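Local coordinates for protein exoribonuclease II, mitochondrial (Candida glabrata, PDB 6F3H) that probably degrades RNA from the 3' end as a magnesium-dependent exoribonuclease of the RNB family, the nuclease component of the mitochondrial degradosome, at residues D510-R515 with K617-F622; G630-Y635 with A692-T697. The protein carries 1 engineered substitution. One frame throughout, in Å; residues are numbered along the deposited sequence.

Interaction 1. Residues D510-R515 with K617-F622; sequences DTFQVR and KLCAAF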
loop_
_atom_site.group_PDB
_atom_site.type_symbol
_atom_site.label_atom_id
_atom_site.label_comp_id
_atom_site.label_asym_id
_atom_site.label_seq_id
_atom_site.Cartn_x
_atom_site.Cartn_y
_atom_site.Cartn_z
ATOM N N ASP A 510 3.425 -32.951 10.778
ATOM C CA ASP A 510 3.533 -34.133 9.949
ATOM C C ASP A 510 2.191 -34.466 9.290
ATOM O O ASP A 510 2.176 -35.099 8.231
ATOM C CB ASP A 510 4.067 -35.272 10.823
ATOM C CG ASP A 510 4.524 -36.477 10.028
ATOM O OD1 ASP A 510 3.767 -36.955 9.162
ATOM O OD2 ASP A 510 5.650 -36.955 10.285
ATOM N N THR A 511 1.064 -34.010 9.859
ATOM C CA THR A 511 -0.224 -34.107 9.163
ATOM C C THR A 511 -0.283 -33.227 7.926
ATOM O O THR A 511 -1.043 -33.509 6.989
ATOM C CB THR A 511 -1.384 -33.677 10.049
ATOM O OG1 THR A 511 -1.232 -34.209 11.361
ATOM C CG2 THR A 511 -2.659 -34.181 9.449
ATOM N N PHE A 512 0.466 -32.134 7.937
ATOM C CA PHE A 512 0.267 -31.079 6.965
ATOM C C PHE A 512 0.424 -31.604 5.559
ATOM O O PHE A 512 1.400 -32.282 5.237
ATOM C CB PHE A 512 1.255 -29.942 7.204
ATOM C CG PHE A 512 1.156 -28.833 6.190
ATOM C CD1 PHE A 512 0.220 -27.822 6.329
ATOM C CD2 PHE A 512 1.988 -28.813 5.081
ATOM C CE1 PHE A 512 0.124 -26.795 5.382
ATOM C CE2 PHE A 512 1.894 -27.795 4.140
ATOM C CZ PHE A 512 0.960 -26.784 4.291
ATOM N N GLN A 513 -0.503 -31.223 4.703
ATOM C CA GLN A 513 -0.511 -31.763 3.365
ATOM C C GLN A 513 -1.066 -30.716 2.412
ATOM O O GLN A 513 -1.965 -29.956 2.776
ATOM C CB GLN A 513 -1.355 -33.023 3.346
ATOM C CG GLN A 513 -1.152 -33.888 2.167
ATOM C CD GLN A 513 -2.314 -34.804 1.997
ATOM O OE1 GLN A 513 -2.546 -35.329 0.918
ATOM N NE2 GLN A 513 -3.084 -34.982 3.064
ATOM N N VAL A 514 -0.524 -30.670 1.201
ATOM C CA VAL A 514 -1.016 -29.760 0.180
ATOM C C VAL A 514 -1.465 -30.607 -0.997
ATOM O O VAL A 514 -0.714 -31.480 -1.448
ATOM C CB VAL A 514 0.062 -28.744 -0.251
ATOM C CG1 VAL A 514 -0.522 -27.670 -1.181
ATOM C CG2 VAL A 514 0.739 -28.085 0.938
ATOM N N ARG A 515 -2.688 -30.366 -1.481
ATOM C CA ARG A 515 -3.266 -31.119 -2.588
ATOM C C ARG A 515 -4.110 -30.221 -3.466
ATOM O O ARG A 515 -4.722 -29.265 -2.987
ATOM C CB ARG A 515 -4.207 -32.233 -2.157
ATOM C CG ARG A 515 -3.586 -33.422 -1.557
ATOM C CD ARG A 515 -4.688 -34.339 -1.047
ATOM N NE ARG A 515 -4.896 -34.151 0.377
ATOM C CZ ARG A 515 -5.959 -34.571 1.040
ATOM N NH1 ARG A 515 -6.929 -35.212 0.412
ATOM N NH2 ARG A 515 -6.045 -34.350 2.339
ATOM N N LYS A 617 1.224 -19.205 7.949
ATOM C CA LYS A 617 2.427 -19.568 8.692
ATOM C C LYS A 617 2.978 -20.896 8.210
ATOM O O LYS A 617 4.193 -21.061 8.072
ATOM C CB LYS A 617 2.157 -19.657 10.190
ATOM C CG LYS A 617 2.129 -18.346 10.914
ATOM C CD LYS A 617 2.195 -18.588 12.409
ATOM C CE LYS A 617 0.870 -19.090 13.000
ATOM N NZ LYS A 617 0.902 -19.072 14.500
ATOM N N LEU A 618 2.105 -21.859 7.941
ATOM C CA LEU A 618 2.591 -23.192 7.615
ATOM C C LEU A 618 3.229 -23.248 6.236
ATOM O O LEU A 618 4.231 -23.945 6.048
ATOM C CB LEU A 618 1.456 -24.198 7.712
ATOM C CG LEU A 618 1.108 -24.478 9.175
ATOM C CD1 LEU A 618 -0.055 -25.440 9.294
ATOM C CD2 LEU A 618 2.329 -24.973 9.939
ATOM N N CYS A 619 2.679 -22.528 5.254
ATOM C CA CYS A 619 3.329 -22.542 3.945
ATOM C C CYS A 619 4.694 -21.906 3.993
ATOM O O CYS A 619 5.548 -22.218 3.155
ATOM C CB CYS A 619 2.495 -21.852 2.890
ATOM S SG CYS A 619 1.230 -22.897 2.322
ATOM N N ALA A 620 4.914 -21.007 4.943
ATOM C CA ALA A 620 6.266 -20.550 5.192
ATOM C C ALA A 620 7.170 -21.743 5.436
ATOM O O ALA A 620 8.166 -21.946 4.730
ATOM C CB ALA A 620 6.284 -19.598 6.387
ATOM N N ALA A 621 6.794 -22.579 6.411
ATOM C CA ALA A 621 7.589 -23.756 6.733
ATOM C C ALA A 621 7.776 -24.628 5.507
ATOM O O ALA A 621 8.888 -25.082 5.206
ATOM C CB ALA A 621 6.913 -24.539 7.850
ATOM N N PHE A 622 6.702 -24.820 4.760
ATOM C CA PHE A 622 6.719 -25.723 3.624
ATOM C C PHE A 622 7.675 -25.232 2.545
ATOM O O PHE A 622 8.518 -25.992 2.056
ATOM C CB PHE A 622 5.292 -25.834 3.114
ATOM C CG PHE A 622 5.074 -26.869 2.069
ATOM C CD1 PHE A 622 4.953 -28.203 2.410
ATOM C CD2 PHE A 622 4.864 -26.497 0.754
ATOM C CE1 PHE A 622 4.685 -29.155 1.442
ATOM C CE2 PHE A 622 4.605 -27.438 -0.219
ATOM C CZ PHE A 622 4.510 -28.767 0.123
#

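Interaction 2. Residues G630-Y635 with A692-T697; sequences GVYRCY and AYLTVT. With nucleotides of chain C.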
loop_
_atom_site.group_PDB
_atom_site.type_symbol
_atom_site.label_atom_id
_atom_site.label_comp_id
_atom_site.label_asym_id
_atom_site.label_seq_id
_atom_site.Cartn_x
_atom_site.Cartn_y
_atom_site.Cartn_z
ATOM N N GLY A 630 9.587 -18.119 -2.605
ATOM C CA GLY A 630 8.273 -17.582 -2.325
ATOM C C GLY A 630 8.357 -16.128 -1.903
ATOM O O GLY A 630 9.408 -15.637 -1.497
ATOM N N VAL A 631 7.204 -15.470 -1.957
ATOM C CA VAL A 631 7.048 -14.087 -1.534
ATOM C C VAL A 631 6.534 -14.082 -0.107
ATOM O O VAL A 631 5.365 -14.379 0.138
ATOM C CB VAL A 631 6.073 -13.340 -2.438
ATOM C CG1 VAL A 631 6.053 -11.887 -2.048
ATOM C CG2 VAL A 631 6.442 -13.561 -3.883
ATOM N N TYR A 632 7.370 -13.668 0.820
ATOM C CA TYR A 632 6.985 -13.656 2.218
ATOM C C TYR A 632 6.490 -12.276 2.584
ATOM O O TYR A 632 6.660 -11.320 1.834
ATOM C CB TYR A 632 8.159 -14.060 3.116
ATOM C CG TYR A 632 8.769 -15.388 2.734
ATOM C CD1 TYR A 632 9.501 -15.529 1.561
ATOM C CD2 TYR A 632 8.589 -16.515 3.534
ATOM C CE1 TYR A 632 10.046 -16.748 1.194
ATOM C CE2 TYR A 632 9.128 -17.752 3.173
ATOM C CZ TYR A 632 9.863 -17.864 1.999
ATOM O OH TYR A 632 10.431 -19.072 1.600
ATOM N N ARG A 633 5.869 -12.175 3.752
ATOM C CA ARG A 633 5.456 -10.903 4.304
ATOM C C ARG A 633 6.101 -10.817 5.674
ATOM O O ARG A 633 5.881 -11.692 6.517
ATOM C CB ARG A 633 3.937 -10.803 4.412
ATOM C CG ARG A 633 3.512 -9.719 5.393
ATOM C CD ARG A 633 2.020 -9.498 5.436
ATOM N NE ARG A 633 1.408 -9.724 4.142
ATOM C CZ ARG A 633 0.099 -9.823 3.961
ATOM N NH1 ARG A 633 -0.714 -9.724 5.014
ATOM N NH2 ARG A 633 -0.387 -10.042 2.737
ATOM N N CYS A 634 6.874 -9.758 5.907
ATOM C CA CYS A 634 7.770 -9.671 7.048
ATOM C C CYS A 634 7.474 -8.410 7.821
ATOM O O CYS A 634 6.781 -7.516 7.343
ATOM C CB CYS A 634 9.243 -9.691 6.631
ATOM S SG CYS A 634 9.560 -10.780 5.245
ATOM N N TYR A 635 8.004 -8.356 9.036
ATOM C CA TYR A 635 7.853 -7.174 9.868
ATOM C C TYR A 635 9.046 -7.160 10.804
ATOM O O TYR A 635 9.234 -8.115 11.565
ATOM C CB TYR A 635 6.531 -7.187 10.641
ATOM C CG TYR A 635 6.346 -5.995 11.555
ATOM C CD1 TYR A 635 7.073 -5.888 12.725
ATOM C CD2 TYR A 635 5.458 -4.976 11.254
ATOM C CE1 TYR A 635 6.945 -4.803 13.564
ATOM C CE2 TYR A 635 5.329 -3.871 12.101
ATOM C CZ TYR A 635 6.082 -3.801 13.258
ATOM O OH TYR A 635 6.006 -2.748 14.142
ATOM N N ALA A 692 8.450 -16.926 10.077
ATOM C CA ALA A 692 8.138 -16.504 8.722
ATOM C C ALA A 692 6.635 -16.605 8.440
ATOM O O ALA A 692 5.896 -17.298 9.134
ATOM C CB ALA A 692 8.912 -17.355 7.717
ATOM N N TYR A 693 6.191 -15.895 7.399
ATOM C CA TYR A 693 4.773 -15.781 7.047
ATOM C C TYR A 693 4.668 -15.631 5.542
ATOM O O TYR A 693 5.246 -14.698 4.985
ATOM C CB TYR A 693 4.149 -14.581 7.747
ATOM C CG TYR A 693 2.651 -14.467 7.651
ATOM C CD1 TYR A 693 1.834 -15.203 8.498
ATOM C CD2 TYR A 693 2.050 -13.562 6.784
ATOM C CE1 TYR A 693 0.462 -15.090 8.444
ATOM C CE2 TYR A 693 0.673 -13.433 6.729
ATOM C CZ TYR A 693 -0.118 -14.204 7.565
ATOM O OH TYR A 693 -1.492 -14.095 7.528
ATOM N N LEU A 694 3.947 -16.528 4.882
ATOM C CA LEU A 694 3.872 -16.537 3.426
ATOM C C LEU A 694 2.414 -16.653 3.026
ATOM O O LEU A 694 1.776 -17.664 3.320
ATOM C CB LEU A 694 4.694 -17.693 2.854
ATOM C CG LEU A 694 4.774 -17.835 1.333
ATOM C CD1 LEU A 694 6.211 -17.992 0.917
ATOM C CD2 LEU A 694 3.977 -19.022 0.822
ATOM N N THR A 695 1.888 -15.634 2.351
ATOM C CA THR A 695 0.448 -15.511 2.170
ATOM C C THR A 695 0.018 -16.272 0.927
ATOM O O THR A 695 0.525 -16.021 -0.166
ATOM C CB THR A 695 0.014 -14.045 2.068
ATOM O OG1 THR A 695 0.587 -13.455 0.900
ATOM C CG2 THR A 695 0.448 -13.270 3.286
ATOM N N VAL A 696 -0.938 -17.186 1.104
ATOM C CA VAL A 696 -1.430 -18.056 0.041
ATOM C C VAL A 696 -2.954 -18.058 0.007
ATOM O O VAL A 696 -3.572 -18.593 -0.920
ATOM C CB VAL A 696 -0.906 -19.473 0.251
ATOM C CG1 VAL A 696 0.528 -19.570 -0.182
ATOM C CG2 VAL A 696 -1.025 -19.795 1.704
ATOM N N THR A 697 -3.567 -17.486 1.032
ATOM C CA THR A 697 -5.002 -17.571 1.204
ATOM C C THR A 697 -5.795 -16.704 0.245
ATOM O O THR A 697 -7.014 -16.875 0.168
ATOM C CB THR A 697 -5.334 -17.159 2.621
ATOM O OG1 THR A 697 -4.826 -15.842 2.857
ATOM C CG2 THR A 697 -4.679 -18.106 3.579
ATOM P P U C 4 -3.196 -10.921 7.269
ATOM O OP1 U C 4 -2.560 -12.034 6.538
ATOM O OP2 U C 4 -3.227 -9.571 6.679
ATOM O "O5'" U C 4 -4.687 -11.354 7.474
ATOM C "C5'" U C 4 -4.972 -12.474 8.271
ATOM C "C4'" U C 4 -6.441 -12.632 8.355
ATOM O "O4'" U C 4 -6.980 -11.588 9.202
ATOM C "C3'" U C 4 -7.157 -12.425 7.044
ATOM O "O3'" U C 4 -7.064 -13.525 6.167
ATOM C "C2'" U C 4 -8.561 -12.077 7.502
ATOM O "O2'" U C 4 -9.254 -13.238 7.929
ATOM C "C1'" U C 4 -8.259 -11.214 8.731
ATOM N N1 U C 4 -8.249 -9.774 8.388
ATOM C C2 U C 4 -9.463 -9.127 8.484
ATOM O O2 U C 4 -10.481 -9.683 8.850
ATOM N N3 U C 4 -9.446 -7.804 8.153
ATOM C C4 U C 4 -8.350 -7.086 7.734
ATOM O O4 U C 4 -8.509 -5.889 7.474
ATOM C C5 U C 4 -7.121 -7.825 7.647
ATOM C C6 U C 4 -7.110 -9.114 7.969
ATOM P P A C 5 -7.027 -13.274 4.585
ATOM O OP1 A C 5 -6.756 -14.549 3.886
ATOM O OP2 A C 5 -6.182 -12.085 4.274
ATOM O "O5'" A C 5 -8.522 -12.884 4.253
ATOM C "C5'" A C 5 -9.554 -13.804 4.541
ATOM C "C4'" A C 5 -10.911 -13.159 4.536
ATOM O "O4'" A C 5 -10.994 -12.169 5.588
ATOM C "C3'" A C 5 -11.294 -12.400 3.279
ATOM O "O3'" A C 5 -11.779 -13.254 2.268
ATOM C "C2'" A C 5 -12.347 -11.443 3.798
ATOM O "O2'" A C 5 -13.575 -12.127 4.004
ATOM C "C1'" A C 5 -11.757 -11.076 5.153
ATOM N N9 A C 5 -10.844 -9.955 4.997
ATOM C C8 A C 5 -9.485 -9.955 4.802
ATOM N N7 A C 5 -8.975 -8.759 4.650
ATOM C C5 A C 5 -10.093 -7.951 4.735
ATOM C C6 A C 5 -10.247 -6.567 4.666
ATOM N N6 A C 5 -9.224 -5.724 4.477
ATOM N N1 A C 5 -11.512 -6.093 4.797
ATOM C C2 A C 5 -12.533 -6.948 4.986
ATOM N N3 A C 5 -12.521 -8.277 5.075
ATOM C C4 A C 5 -11.253 -8.684 4.937
HETATM O O HOH W 1 7.811 -13.778 6.220
#

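Interaction 1. Residues D510-R515 with K617-F622
Phe512 reaches from the strand to the helix with CG anti to its backbone N (chi1 177°), and its ring enters between Leu618 and Phe622, two residues one turn apart that both point toward the strand. The aromatic pair is an offset edge-to-face stack: the edge of Phe512 is directed at the face of Phe622, the ring centroids of Phe512 and Phe622 lie 5.6 Å apart, and the planes are inclined at 60°. The closest approach in this pair is Phe512 CE2 to Phe622 CD1, 3.5 Å. Along its other side, through CD1 and CE1, the Phe512 ring runs past Leu618 in the opposite direction, with Phe512 CE1 3.7 Å from Leu618 CB and Leu618 CD1 also touching. Cys619 SG sits near the plane of the Phe512 ring, beyond CZ.

The motif is a helix packed across a sheet of the RNB domain: the axis of 617-622, within helix 603-625, crosses that of 512-515, on strand 505-519, nearly at a right angle, 10.4 Å apart at closest approach. No hydrogen bond joins the two segments, so the crossing rests on apolar side chains.

Val514, two residues along the strand, also points toward the helix. Its CG2 branch, anti to the carbonyl carbon, lies over a face of the Phe622 ring as a CH-pi contact, 4.0 Å from Val514 CG2 to the Phe622 centroid and 16° off the normal. The same ring touches Tyr509 and Leu712 of helix 703-716.

Interaction 2. Residues G630-Y635 with A692-T697
The backbones of 630-635 and 692-697 run at a steep angle, 99° between the directions of their touching parts, and meet where Arg633 N donates to Tyr693 O, 2.9 Å away, in a nearly straight bond (171° at the hydrogen). Beside it, a water accepts from Tyr693 N and can donate to Arg633 O.

On one flank Leu694, its CG anti to the backbone N, sets CD1 over the centre of the Tyr632 ring, 3.7 Å from Leu694 CD1 to the Tyr632 centroid and almost on the ring normal, a well-centred CH-pi contact. Leu694 CD1 also lies 3.9 Å from Gly630 CA.

On the other flank Arg633 extends and then bends at chi3 (-33°). Thr695 CG2 lies over one face of the guanidinium, 3.4 Å from Arg633 NH2, while Thr695 OG1 is bonded to Asp705. U4 of chain C places OP2 at the guanidinium edge, in its plane, 3.0 Å from Arg633 NH1 in a weak hydrogen bond. The same phosphate is held by Tyr693: its OH donates to OP1 of U4 of chain C at 2.5 Å. Asn616 bonds that hydroxyl too, so it has two partners. Thr697 OG1 donates to OP1 of A5 of chain C, 2.5 Å away, gripping the next phosphate.

Hydroxyls and an arginine lined up on successive phosphates, with the side chain of Tyr693 about 11 Å from that of the magnesium ligand Asp410, are consistent with the path along which an RNB exoribonuclease feeds RNA to its magnesium site, the contacts here being to phosphates.

How the interactions relate
Followed from the N terminus, strand 505-519 comes first and helix 603-625 closes the loop back onto it, with 101 residues between the segments of interaction 1. The chain then leaves the helix for strand 632-634, and the loop before helix 703-716 returns to it after 56 residues as interaction 2. The contacts are in series, neither nested nor crossed, with centres about 13 Å apart. They meet directly: Cys619 CB lies 3.8 Å from Leu694 CD2, and Ala620 packs on Ala692 and Tyr693. Helix 603-625 thus lies between the sheet holding 505-519 and the RNA-contacting loop, all within the RNB domain.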